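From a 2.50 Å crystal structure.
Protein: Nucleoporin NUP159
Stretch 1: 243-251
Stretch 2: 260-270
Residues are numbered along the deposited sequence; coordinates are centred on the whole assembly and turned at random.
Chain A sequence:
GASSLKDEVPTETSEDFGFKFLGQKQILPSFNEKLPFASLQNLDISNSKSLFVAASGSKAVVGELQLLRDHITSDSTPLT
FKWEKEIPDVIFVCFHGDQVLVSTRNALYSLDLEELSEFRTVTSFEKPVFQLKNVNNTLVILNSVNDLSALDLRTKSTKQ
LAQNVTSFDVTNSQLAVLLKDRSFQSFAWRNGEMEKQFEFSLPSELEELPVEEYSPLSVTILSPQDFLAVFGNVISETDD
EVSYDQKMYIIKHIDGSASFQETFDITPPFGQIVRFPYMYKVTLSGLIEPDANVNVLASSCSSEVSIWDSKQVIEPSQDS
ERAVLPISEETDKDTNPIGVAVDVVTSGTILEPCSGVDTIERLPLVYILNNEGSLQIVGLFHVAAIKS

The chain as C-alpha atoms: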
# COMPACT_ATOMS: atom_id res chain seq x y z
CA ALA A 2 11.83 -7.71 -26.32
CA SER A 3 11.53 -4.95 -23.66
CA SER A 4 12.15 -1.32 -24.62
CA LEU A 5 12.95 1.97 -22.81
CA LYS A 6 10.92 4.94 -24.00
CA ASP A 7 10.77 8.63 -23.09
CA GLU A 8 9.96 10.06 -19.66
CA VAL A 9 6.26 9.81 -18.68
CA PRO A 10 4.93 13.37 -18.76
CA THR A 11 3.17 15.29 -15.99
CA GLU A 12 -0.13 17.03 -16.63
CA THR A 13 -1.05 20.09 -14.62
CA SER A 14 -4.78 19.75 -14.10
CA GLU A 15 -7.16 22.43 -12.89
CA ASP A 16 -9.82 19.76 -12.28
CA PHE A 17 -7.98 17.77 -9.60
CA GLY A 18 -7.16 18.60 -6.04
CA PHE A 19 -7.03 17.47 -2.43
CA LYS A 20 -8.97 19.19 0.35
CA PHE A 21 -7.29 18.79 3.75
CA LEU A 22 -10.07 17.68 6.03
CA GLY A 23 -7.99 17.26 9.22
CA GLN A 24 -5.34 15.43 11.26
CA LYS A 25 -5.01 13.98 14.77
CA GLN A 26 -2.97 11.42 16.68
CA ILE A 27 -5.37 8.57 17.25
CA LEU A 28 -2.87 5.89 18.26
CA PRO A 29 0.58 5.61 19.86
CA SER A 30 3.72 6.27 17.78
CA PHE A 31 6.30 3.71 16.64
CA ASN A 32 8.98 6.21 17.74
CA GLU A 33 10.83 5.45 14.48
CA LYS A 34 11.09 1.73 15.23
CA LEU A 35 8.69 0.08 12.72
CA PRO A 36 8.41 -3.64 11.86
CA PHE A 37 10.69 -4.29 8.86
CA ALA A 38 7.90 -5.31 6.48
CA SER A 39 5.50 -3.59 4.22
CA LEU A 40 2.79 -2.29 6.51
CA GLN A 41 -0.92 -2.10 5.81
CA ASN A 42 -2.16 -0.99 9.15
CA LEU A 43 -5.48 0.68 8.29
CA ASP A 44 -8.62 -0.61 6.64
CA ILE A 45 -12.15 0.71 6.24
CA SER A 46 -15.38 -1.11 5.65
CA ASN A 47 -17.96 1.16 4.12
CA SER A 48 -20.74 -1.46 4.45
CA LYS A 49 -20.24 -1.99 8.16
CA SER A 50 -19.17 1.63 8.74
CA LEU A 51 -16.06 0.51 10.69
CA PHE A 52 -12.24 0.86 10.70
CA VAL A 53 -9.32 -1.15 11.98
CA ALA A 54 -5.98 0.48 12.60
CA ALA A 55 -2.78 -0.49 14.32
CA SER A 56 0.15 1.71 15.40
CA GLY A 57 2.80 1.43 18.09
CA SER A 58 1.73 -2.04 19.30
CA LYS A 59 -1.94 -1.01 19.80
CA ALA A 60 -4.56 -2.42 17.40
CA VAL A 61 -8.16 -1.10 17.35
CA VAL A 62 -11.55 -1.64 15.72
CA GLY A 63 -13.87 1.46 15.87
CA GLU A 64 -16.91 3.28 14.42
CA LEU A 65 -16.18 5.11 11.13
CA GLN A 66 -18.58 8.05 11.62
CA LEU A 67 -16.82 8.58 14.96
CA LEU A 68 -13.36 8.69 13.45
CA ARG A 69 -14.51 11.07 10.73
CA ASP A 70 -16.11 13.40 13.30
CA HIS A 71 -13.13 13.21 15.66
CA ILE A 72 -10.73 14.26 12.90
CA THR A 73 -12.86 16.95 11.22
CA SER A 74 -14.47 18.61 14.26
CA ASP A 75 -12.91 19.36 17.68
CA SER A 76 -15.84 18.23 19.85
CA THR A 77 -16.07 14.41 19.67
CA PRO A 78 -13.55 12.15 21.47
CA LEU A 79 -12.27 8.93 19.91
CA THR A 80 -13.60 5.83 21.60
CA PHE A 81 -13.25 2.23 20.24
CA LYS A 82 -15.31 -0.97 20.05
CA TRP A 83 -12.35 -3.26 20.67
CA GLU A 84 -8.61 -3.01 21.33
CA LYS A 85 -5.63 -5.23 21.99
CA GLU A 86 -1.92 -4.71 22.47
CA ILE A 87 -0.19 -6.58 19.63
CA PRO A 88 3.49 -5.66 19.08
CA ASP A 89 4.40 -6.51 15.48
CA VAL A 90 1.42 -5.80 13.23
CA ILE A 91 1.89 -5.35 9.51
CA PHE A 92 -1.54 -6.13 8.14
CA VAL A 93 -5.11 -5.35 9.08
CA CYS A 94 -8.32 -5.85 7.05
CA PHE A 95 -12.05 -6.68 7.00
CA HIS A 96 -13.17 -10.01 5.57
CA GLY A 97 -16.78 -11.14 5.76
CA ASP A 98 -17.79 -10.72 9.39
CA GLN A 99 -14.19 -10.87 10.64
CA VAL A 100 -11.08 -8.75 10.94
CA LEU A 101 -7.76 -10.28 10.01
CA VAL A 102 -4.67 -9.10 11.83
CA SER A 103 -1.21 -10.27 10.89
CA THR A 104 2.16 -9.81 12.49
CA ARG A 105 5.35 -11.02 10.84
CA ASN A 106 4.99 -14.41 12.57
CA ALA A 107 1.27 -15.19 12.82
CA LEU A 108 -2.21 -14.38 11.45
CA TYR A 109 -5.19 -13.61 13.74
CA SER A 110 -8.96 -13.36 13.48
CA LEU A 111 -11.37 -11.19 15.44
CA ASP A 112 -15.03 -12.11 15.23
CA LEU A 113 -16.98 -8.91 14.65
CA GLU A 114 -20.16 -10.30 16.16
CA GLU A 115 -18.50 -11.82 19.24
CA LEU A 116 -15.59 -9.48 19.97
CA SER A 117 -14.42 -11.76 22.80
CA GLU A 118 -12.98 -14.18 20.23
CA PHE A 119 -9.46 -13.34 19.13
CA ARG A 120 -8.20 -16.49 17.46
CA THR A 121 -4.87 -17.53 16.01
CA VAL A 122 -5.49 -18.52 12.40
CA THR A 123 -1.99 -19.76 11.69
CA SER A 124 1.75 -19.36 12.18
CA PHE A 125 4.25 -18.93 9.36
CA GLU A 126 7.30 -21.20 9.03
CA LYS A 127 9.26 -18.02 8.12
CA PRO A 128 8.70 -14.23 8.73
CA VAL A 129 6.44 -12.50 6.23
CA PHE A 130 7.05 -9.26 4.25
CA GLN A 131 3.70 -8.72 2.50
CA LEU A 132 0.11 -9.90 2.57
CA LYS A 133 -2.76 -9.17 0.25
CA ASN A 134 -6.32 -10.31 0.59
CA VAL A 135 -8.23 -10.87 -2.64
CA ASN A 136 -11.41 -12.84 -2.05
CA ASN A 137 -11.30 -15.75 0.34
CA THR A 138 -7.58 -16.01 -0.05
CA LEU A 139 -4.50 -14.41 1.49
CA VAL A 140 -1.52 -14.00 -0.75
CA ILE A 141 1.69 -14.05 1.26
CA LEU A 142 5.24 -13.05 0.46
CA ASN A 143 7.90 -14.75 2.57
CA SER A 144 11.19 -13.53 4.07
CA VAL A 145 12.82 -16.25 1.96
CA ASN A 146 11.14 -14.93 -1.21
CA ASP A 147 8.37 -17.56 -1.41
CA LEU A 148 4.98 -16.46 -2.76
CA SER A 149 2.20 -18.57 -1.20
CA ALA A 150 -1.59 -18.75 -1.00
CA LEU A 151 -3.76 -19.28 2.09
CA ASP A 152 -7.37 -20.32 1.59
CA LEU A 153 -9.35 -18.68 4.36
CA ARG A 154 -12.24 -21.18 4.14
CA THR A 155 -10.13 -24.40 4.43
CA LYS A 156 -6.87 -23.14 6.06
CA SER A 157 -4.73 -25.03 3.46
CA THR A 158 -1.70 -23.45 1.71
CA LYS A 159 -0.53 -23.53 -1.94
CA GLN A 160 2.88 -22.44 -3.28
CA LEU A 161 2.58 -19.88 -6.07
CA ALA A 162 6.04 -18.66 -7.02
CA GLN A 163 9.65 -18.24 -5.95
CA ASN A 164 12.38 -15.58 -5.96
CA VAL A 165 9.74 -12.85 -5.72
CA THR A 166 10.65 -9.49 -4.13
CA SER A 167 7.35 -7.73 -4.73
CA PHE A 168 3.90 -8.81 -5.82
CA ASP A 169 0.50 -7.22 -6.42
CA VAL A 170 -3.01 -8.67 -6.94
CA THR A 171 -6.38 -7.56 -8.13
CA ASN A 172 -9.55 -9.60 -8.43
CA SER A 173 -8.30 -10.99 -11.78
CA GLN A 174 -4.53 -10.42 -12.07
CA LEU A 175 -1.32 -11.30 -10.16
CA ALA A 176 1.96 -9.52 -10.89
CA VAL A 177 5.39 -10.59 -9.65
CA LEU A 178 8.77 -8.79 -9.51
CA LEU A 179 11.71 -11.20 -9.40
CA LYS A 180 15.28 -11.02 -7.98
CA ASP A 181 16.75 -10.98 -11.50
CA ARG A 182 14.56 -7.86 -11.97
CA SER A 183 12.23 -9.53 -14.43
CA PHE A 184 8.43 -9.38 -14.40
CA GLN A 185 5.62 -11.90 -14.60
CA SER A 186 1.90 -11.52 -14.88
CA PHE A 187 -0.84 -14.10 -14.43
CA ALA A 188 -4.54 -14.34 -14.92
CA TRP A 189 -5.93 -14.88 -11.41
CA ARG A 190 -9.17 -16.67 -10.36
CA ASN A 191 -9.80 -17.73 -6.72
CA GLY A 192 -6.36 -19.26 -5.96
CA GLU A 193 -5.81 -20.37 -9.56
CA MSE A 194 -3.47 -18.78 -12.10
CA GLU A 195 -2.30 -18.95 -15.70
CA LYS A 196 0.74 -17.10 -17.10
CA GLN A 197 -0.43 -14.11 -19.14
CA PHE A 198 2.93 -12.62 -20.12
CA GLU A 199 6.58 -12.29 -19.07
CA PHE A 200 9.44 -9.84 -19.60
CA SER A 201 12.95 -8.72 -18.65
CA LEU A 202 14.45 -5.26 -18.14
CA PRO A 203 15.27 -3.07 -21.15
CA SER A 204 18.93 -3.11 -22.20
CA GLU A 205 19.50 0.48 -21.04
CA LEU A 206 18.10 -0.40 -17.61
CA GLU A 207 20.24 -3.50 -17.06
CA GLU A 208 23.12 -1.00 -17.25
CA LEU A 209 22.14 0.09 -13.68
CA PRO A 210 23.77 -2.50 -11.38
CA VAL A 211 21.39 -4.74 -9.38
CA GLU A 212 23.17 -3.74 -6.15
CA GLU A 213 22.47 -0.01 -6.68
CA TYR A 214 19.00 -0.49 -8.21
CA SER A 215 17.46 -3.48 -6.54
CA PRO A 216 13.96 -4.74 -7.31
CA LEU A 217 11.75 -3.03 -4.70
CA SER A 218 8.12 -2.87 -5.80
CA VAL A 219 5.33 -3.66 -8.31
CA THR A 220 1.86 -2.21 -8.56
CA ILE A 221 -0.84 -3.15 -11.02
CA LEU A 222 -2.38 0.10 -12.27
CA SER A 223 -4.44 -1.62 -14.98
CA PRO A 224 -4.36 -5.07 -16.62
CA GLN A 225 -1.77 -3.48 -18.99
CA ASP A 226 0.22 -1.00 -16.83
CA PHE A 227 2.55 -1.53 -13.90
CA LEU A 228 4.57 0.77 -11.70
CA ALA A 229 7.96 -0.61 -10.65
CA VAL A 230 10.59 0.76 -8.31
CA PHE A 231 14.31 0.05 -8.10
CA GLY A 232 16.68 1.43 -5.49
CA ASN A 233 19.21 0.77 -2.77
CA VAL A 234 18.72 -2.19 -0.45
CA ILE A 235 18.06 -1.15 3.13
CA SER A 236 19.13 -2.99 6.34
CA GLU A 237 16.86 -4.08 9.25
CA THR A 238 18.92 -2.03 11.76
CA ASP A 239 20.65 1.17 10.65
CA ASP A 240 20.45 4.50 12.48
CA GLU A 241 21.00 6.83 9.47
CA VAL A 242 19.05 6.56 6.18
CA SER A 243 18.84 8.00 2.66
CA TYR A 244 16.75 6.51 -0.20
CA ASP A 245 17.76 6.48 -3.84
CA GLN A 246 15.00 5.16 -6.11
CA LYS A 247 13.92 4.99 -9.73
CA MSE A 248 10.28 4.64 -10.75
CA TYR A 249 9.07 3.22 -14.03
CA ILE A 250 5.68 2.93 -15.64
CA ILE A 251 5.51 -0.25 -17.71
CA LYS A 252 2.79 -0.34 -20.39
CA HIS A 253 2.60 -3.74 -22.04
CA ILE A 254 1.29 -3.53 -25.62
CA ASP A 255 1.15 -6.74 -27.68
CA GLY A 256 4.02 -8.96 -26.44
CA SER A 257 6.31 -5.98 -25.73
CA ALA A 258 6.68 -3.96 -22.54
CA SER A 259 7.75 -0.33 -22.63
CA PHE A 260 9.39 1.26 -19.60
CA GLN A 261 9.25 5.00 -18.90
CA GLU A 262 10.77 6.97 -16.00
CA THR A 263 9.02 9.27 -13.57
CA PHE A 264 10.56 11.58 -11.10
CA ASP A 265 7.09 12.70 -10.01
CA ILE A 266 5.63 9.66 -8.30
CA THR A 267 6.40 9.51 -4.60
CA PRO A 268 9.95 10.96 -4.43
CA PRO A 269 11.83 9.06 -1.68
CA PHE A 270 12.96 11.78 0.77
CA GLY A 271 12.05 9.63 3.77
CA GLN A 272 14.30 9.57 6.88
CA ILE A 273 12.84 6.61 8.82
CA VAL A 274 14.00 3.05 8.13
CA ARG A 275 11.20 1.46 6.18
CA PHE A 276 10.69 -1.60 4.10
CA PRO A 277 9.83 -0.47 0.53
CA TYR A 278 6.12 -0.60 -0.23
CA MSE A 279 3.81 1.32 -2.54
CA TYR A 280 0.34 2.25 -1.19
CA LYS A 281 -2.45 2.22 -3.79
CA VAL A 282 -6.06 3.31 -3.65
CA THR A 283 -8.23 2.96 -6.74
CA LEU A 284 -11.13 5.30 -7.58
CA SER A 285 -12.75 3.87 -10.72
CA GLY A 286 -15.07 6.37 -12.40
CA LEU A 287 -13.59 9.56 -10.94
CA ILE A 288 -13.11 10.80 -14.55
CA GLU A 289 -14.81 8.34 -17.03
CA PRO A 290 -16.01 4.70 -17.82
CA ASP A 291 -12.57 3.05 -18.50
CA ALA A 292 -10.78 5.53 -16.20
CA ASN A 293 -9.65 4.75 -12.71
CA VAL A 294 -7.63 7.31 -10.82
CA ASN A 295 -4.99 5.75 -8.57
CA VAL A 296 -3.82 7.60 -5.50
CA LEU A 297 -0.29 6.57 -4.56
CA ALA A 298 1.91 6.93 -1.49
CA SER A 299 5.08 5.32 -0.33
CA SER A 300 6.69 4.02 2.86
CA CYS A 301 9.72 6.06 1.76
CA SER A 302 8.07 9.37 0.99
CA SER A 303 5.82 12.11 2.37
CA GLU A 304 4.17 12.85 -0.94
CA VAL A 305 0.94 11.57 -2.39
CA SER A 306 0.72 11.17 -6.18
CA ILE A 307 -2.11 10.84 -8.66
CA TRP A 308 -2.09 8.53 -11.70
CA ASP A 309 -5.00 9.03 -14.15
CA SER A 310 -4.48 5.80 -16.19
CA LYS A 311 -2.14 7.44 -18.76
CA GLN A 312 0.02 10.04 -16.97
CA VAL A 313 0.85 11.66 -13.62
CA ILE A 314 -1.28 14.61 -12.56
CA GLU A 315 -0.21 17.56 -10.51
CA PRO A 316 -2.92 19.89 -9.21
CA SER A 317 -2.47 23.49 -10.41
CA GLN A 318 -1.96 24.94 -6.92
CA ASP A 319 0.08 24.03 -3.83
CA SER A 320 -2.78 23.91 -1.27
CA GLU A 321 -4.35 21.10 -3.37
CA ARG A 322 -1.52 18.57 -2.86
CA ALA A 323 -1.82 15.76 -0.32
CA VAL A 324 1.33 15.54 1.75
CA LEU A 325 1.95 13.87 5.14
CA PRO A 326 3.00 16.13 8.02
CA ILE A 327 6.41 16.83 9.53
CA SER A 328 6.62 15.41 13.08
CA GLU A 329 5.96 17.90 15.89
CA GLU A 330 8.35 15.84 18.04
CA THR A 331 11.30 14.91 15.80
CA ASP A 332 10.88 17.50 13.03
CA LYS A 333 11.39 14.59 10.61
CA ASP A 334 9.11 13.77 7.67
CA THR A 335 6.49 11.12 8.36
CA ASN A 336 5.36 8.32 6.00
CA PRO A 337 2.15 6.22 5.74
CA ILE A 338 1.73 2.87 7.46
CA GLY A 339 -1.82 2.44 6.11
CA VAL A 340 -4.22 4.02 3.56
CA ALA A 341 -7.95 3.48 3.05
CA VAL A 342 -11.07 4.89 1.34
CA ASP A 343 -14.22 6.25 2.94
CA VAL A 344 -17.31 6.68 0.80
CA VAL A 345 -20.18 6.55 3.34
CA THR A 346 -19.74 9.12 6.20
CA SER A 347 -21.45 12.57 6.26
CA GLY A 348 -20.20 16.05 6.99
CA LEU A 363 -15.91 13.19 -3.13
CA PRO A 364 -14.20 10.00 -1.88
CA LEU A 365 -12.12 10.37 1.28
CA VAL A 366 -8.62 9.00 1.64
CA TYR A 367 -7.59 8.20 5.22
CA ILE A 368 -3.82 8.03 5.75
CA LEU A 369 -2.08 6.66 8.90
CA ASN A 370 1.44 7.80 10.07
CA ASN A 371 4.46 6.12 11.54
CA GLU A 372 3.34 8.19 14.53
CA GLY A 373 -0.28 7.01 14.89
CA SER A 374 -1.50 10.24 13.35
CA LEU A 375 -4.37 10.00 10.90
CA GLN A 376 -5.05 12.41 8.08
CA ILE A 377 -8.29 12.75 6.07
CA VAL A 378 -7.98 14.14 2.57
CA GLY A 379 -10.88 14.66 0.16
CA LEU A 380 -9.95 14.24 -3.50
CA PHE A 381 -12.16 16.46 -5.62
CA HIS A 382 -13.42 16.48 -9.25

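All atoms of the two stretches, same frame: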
# COMPACT_ATOMS: atom_id res chain seq x y z
N SER A 243 19.09 7.22 3.86
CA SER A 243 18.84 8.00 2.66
C SER A 243 18.29 7.01 1.63
O SER A 243 18.82 5.90 1.53
CB SER A 243 20.16 8.61 2.17
OG SER A 243 19.97 9.46 1.05
N TYR A 244 17.25 7.38 0.89
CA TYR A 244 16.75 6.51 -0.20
C TYR A 244 17.10 7.05 -1.59
O TYR A 244 16.95 8.25 -1.86
CB TYR A 244 15.24 6.25 -0.10
CG TYR A 244 14.81 5.59 1.18
CD1 TYR A 244 14.97 4.20 1.36
CD2 TYR A 244 14.26 6.33 2.22
CE1 TYR A 244 14.60 3.59 2.55
CE2 TYR A 244 13.90 5.73 3.41
CZ TYR A 244 14.06 4.36 3.57
OH TYR A 244 13.68 3.78 4.75
N ASP A 245 17.56 6.16 -2.45
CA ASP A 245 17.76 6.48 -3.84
C ASP A 245 16.96 5.51 -4.72
O ASP A 245 17.25 4.32 -4.77
CB ASP A 245 19.25 6.46 -4.20
CG ASP A 245 19.51 6.71 -5.69
OD1 ASP A 245 18.84 7.62 -6.27
OD2 ASP A 245 20.34 6.03 -6.35
N GLN A 246 15.95 6.03 -5.41
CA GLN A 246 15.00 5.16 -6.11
C GLN A 246 14.64 5.63 -7.51
O GLN A 246 14.52 6.82 -7.76
CB GLN A 246 13.73 5.03 -5.28
CG GLN A 246 13.83 4.03 -4.16
CD GLN A 246 12.69 4.14 -3.19
OE1 GLN A 246 11.67 4.72 -3.52
NE2 GLN A 246 12.86 3.59 -1.99
N LYS A 247 14.43 4.68 -8.41
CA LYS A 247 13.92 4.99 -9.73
C LYS A 247 12.57 4.35 -9.99
O LYS A 247 12.40 3.15 -9.79
CB LYS A 247 14.93 4.57 -10.80
CG LYS A 247 16.10 5.51 -10.90
CD LYS A 247 16.95 5.21 -12.09
CE LYS A 247 18.04 6.23 -12.25
NZ LYS A 247 17.50 7.50 -12.81
N MSE A 248 11.61 5.15 -10.44
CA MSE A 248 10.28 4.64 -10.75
C MSE A 248 10.01 4.55 -12.24
O MSE A 248 10.34 5.45 -13.00
CB MSE A 248 9.17 5.47 -10.10
CG MSE A 248 9.64 6.65 -9.30
SE MSE A 248 10.38 6.17 -7.55
CE MSE A 248 8.73 5.84 -6.60
N TYR A 249 9.39 3.45 -12.64
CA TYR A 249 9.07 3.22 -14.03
C TYR A 249 7.62 2.81 -14.21
O TYR A 249 7.11 1.98 -13.46
CB TYR A 249 9.99 2.16 -14.62
CG TYR A 249 11.43 2.59 -14.71
CD1 TYR A 249 11.93 3.18 -15.87
CD2 TYR A 249 12.29 2.42 -13.64
CE1 TYR A 249 13.25 3.57 -15.95
CE2 TYR A 249 13.60 2.81 -13.71
CZ TYR A 249 14.08 3.38 -14.86
OH TYR A 249 15.41 3.76 -14.90
N ILE A 250 6.96 3.40 -15.19
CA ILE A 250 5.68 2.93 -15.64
C ILE A 250 5.90 1.96 -16.80
O ILE A 250 6.55 2.29 -17.79
CB ILE A 250 4.82 4.11 -16.09
CG1 ILE A 250 4.69 5.15 -14.96
CG2 ILE A 250 3.47 3.61 -16.61
CD1 ILE A 250 3.67 4.82 -13.88
N ILE A 251 5.41 0.74 -16.66
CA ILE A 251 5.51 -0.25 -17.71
C ILE A 251 4.13 -0.43 -18.32
O ILE A 251 3.20 -0.86 -17.64
CB ILE A 251 6.03 -1.56 -17.14
CG1 ILE A 251 7.43 -1.38 -16.58
CG2 ILE A 251 6.01 -2.65 -18.21
CD1 ILE A 251 7.70 -2.20 -15.31
N PHE A 260 9.14 0.65 -20.88
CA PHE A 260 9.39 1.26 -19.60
C PHE A 260 9.52 2.75 -19.82
O PHE A 260 9.98 3.18 -20.87
CB PHE A 260 10.69 0.72 -19.03
CG PHE A 260 10.61 -0.71 -18.58
CD1 PHE A 260 10.97 -1.05 -17.28
CD2 PHE A 260 10.22 -1.71 -19.44
CE1 PHE A 260 10.92 -2.37 -16.85
CE2 PHE A 260 10.16 -3.03 -19.02
CZ PHE A 260 10.52 -3.36 -17.72
N GLN A 261 9.12 3.54 -18.83
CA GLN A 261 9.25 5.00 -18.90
C GLN A 261 9.45 5.54 -17.50
O GLN A 261 8.69 5.18 -16.59
CB GLN A 261 7.97 5.61 -19.47
CG GLN A 261 7.72 5.39 -20.96
CD GLN A 261 6.34 5.87 -21.38
OE1 GLN A 261 5.35 5.19 -21.15
NE2 GLN A 261 6.28 7.07 -21.96
N GLU A 262 10.44 6.42 -17.32
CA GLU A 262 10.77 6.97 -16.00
C GLU A 262 9.80 8.02 -15.54
O GLU A 262 9.29 8.78 -16.36
CB GLU A 262 12.15 7.62 -16.03
CG GLU A 262 13.28 6.66 -15.71
CD GLU A 262 14.24 7.19 -14.65
OE1 GLU A 262 15.45 6.91 -14.77
OE2 GLU A 262 13.78 7.85 -13.69
N THR A 263 9.53 8.06 -14.23
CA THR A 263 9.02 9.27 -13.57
C THR A 263 9.93 9.69 -12.46
O THR A 263 10.55 8.87 -11.77
CB THR A 263 7.66 9.08 -12.91
OG1 THR A 263 7.18 7.75 -13.12
CG2 THR A 263 6.63 10.00 -13.55
N PHE A 264 9.96 11.00 -12.25
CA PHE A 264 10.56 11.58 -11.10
C PHE A 264 9.47 12.21 -10.26
O PHE A 264 9.76 12.87 -9.26
CB PHE A 264 11.61 12.62 -11.54
CG PHE A 264 12.75 12.02 -12.30
CD1 PHE A 264 13.88 11.51 -11.63
CD2 PHE A 264 12.71 11.94 -13.69
CE1 PHE A 264 14.94 10.93 -12.34
CE2 PHE A 264 13.75 11.37 -14.40
CZ PHE A 264 14.88 10.87 -13.72
N ASP A 265 8.22 12.00 -10.66
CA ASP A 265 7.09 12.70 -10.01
C ASP A 265 6.12 11.81 -9.25
O ASP A 265 5.09 12.29 -8.76
CB ASP A 265 6.30 13.57 -11.01
CG ASP A 265 7.13 14.71 -11.59
OD1 ASP A 265 8.03 15.25 -10.88
OD2 ASP A 265 6.94 15.13 -12.76
N ILE A 266 6.41 10.52 -9.16
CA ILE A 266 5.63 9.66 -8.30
C ILE A 266 6.43 9.42 -7.04
O ILE A 266 7.50 8.81 -7.09
CB ILE A 266 5.28 8.33 -8.98
CG1 ILE A 266 4.23 8.54 -10.07
CG2 ILE A 266 4.75 7.36 -7.94
CD1 ILE A 266 3.93 7.31 -10.87
N THR A 267 5.92 9.92 -5.91
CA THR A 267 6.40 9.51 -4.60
C THR A 267 7.92 9.64 -4.42
O THR A 267 8.57 8.65 -4.10
CB THR A 267 6.06 8.04 -4.31
OG1 THR A 267 4.67 7.81 -4.54
CG2 THR A 267 6.32 7.71 -2.87
N PRO A 268 8.51 10.81 -4.64
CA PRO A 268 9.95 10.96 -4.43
C PRO A 268 10.41 10.54 -3.01
O PRO A 268 9.83 10.99 -2.01
CB PRO A 268 10.19 12.46 -4.67
CG PRO A 268 8.83 13.11 -4.77
CD PRO A 268 7.88 12.06 -5.15
N PRO A 269 11.44 9.70 -2.93
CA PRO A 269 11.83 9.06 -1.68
C PRO A 269 12.74 9.90 -0.79
O PRO A 269 13.92 9.57 -0.67
CB PRO A 269 12.57 7.82 -2.16
CG PRO A 269 13.19 8.24 -3.41
CD PRO A 269 12.33 9.30 -4.03
N PHE A 270 12.19 10.93 -0.16
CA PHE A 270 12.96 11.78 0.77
C PHE A 270 12.83 11.32 2.22
O PHE A 270 13.25 12.02 3.14
CB PHE A 270 12.53 13.24 0.62
CG PHE A 270 12.97 13.86 -0.67
CD1 PHE A 270 14.23 14.43 -0.80
CD2 PHE A 270 12.13 13.84 -1.79
CE1 PHE A 270 14.66 14.99 -2.02
CE2 PHE A 270 12.54 14.39 -3.01
CZ PHE A 270 13.81 14.97 -3.13
O HOH W 1 12.68 7.53 -11.26

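The apolar centre of this contact lies on the face of the two-stranded pairing that carries Met248 and Ile250. Ile250 meets the side chain of Ile266, CD1 to CD1 at 3.9 Å, a branched aliphatic pair suited to burial. Met248, a selenomethionine, reaches farther along the second stretch: its CE lies 3.3 Å from Ile266 O and 3.8 Å from Thr267 O. A long, flexible, unbranched chain can follow the second stretch in this way after it has left the strand.

The opposite face is built around Phe260. Ile251 lies over its ring, with Ile251 CG1 3.6 Å from the centroid of the Phe260 ring and nearly on the ring normal, a CH-pi contact, largely dispersion, of an aliphatic C-H over the ring face. Tyr249 adds its own ring beside Phe260, CD1 of Tyr249 lying 4.2 Å from CB of Phe260.

Between these faces runs the antiparallel backbone. Ile250 N donates to Gln261 O at 2.8 Å, and Thr263 N donates to Met248 O at 3.0 Å; the return bond from Gln261 N to Ile250 O, also 3.0 Å, is bent and weak. Tyr249 and Glu262 form the non-hydrogen-bonded pair between them. Beyond the strands, Pro269 packs its CB against Tyr244 CB at 3.7 Å, a compact apolar ring against the base of an aromatic side chain.

At the polar edge, Lys247, extended through chi2 and chi3 and turned at chi4 (m), carries its ammonium group to Glu262, where NZ and OE1, 2.9 Å apart, form a hydrogen-bonded salt bridge. The aliphatic part of Glu262 is pressed tightly on Tyr249, its CG only 3.1 Å from Tyr249 CE1, closer than ordinary van der Waals contact. A water accepts from Met248 N at 2.7 Å and donates to Glu262 OE2 at 2.7 Å and Thr263 O at 2.6 Å, bridging Met248 N and Thr263 O, which do not bond directly.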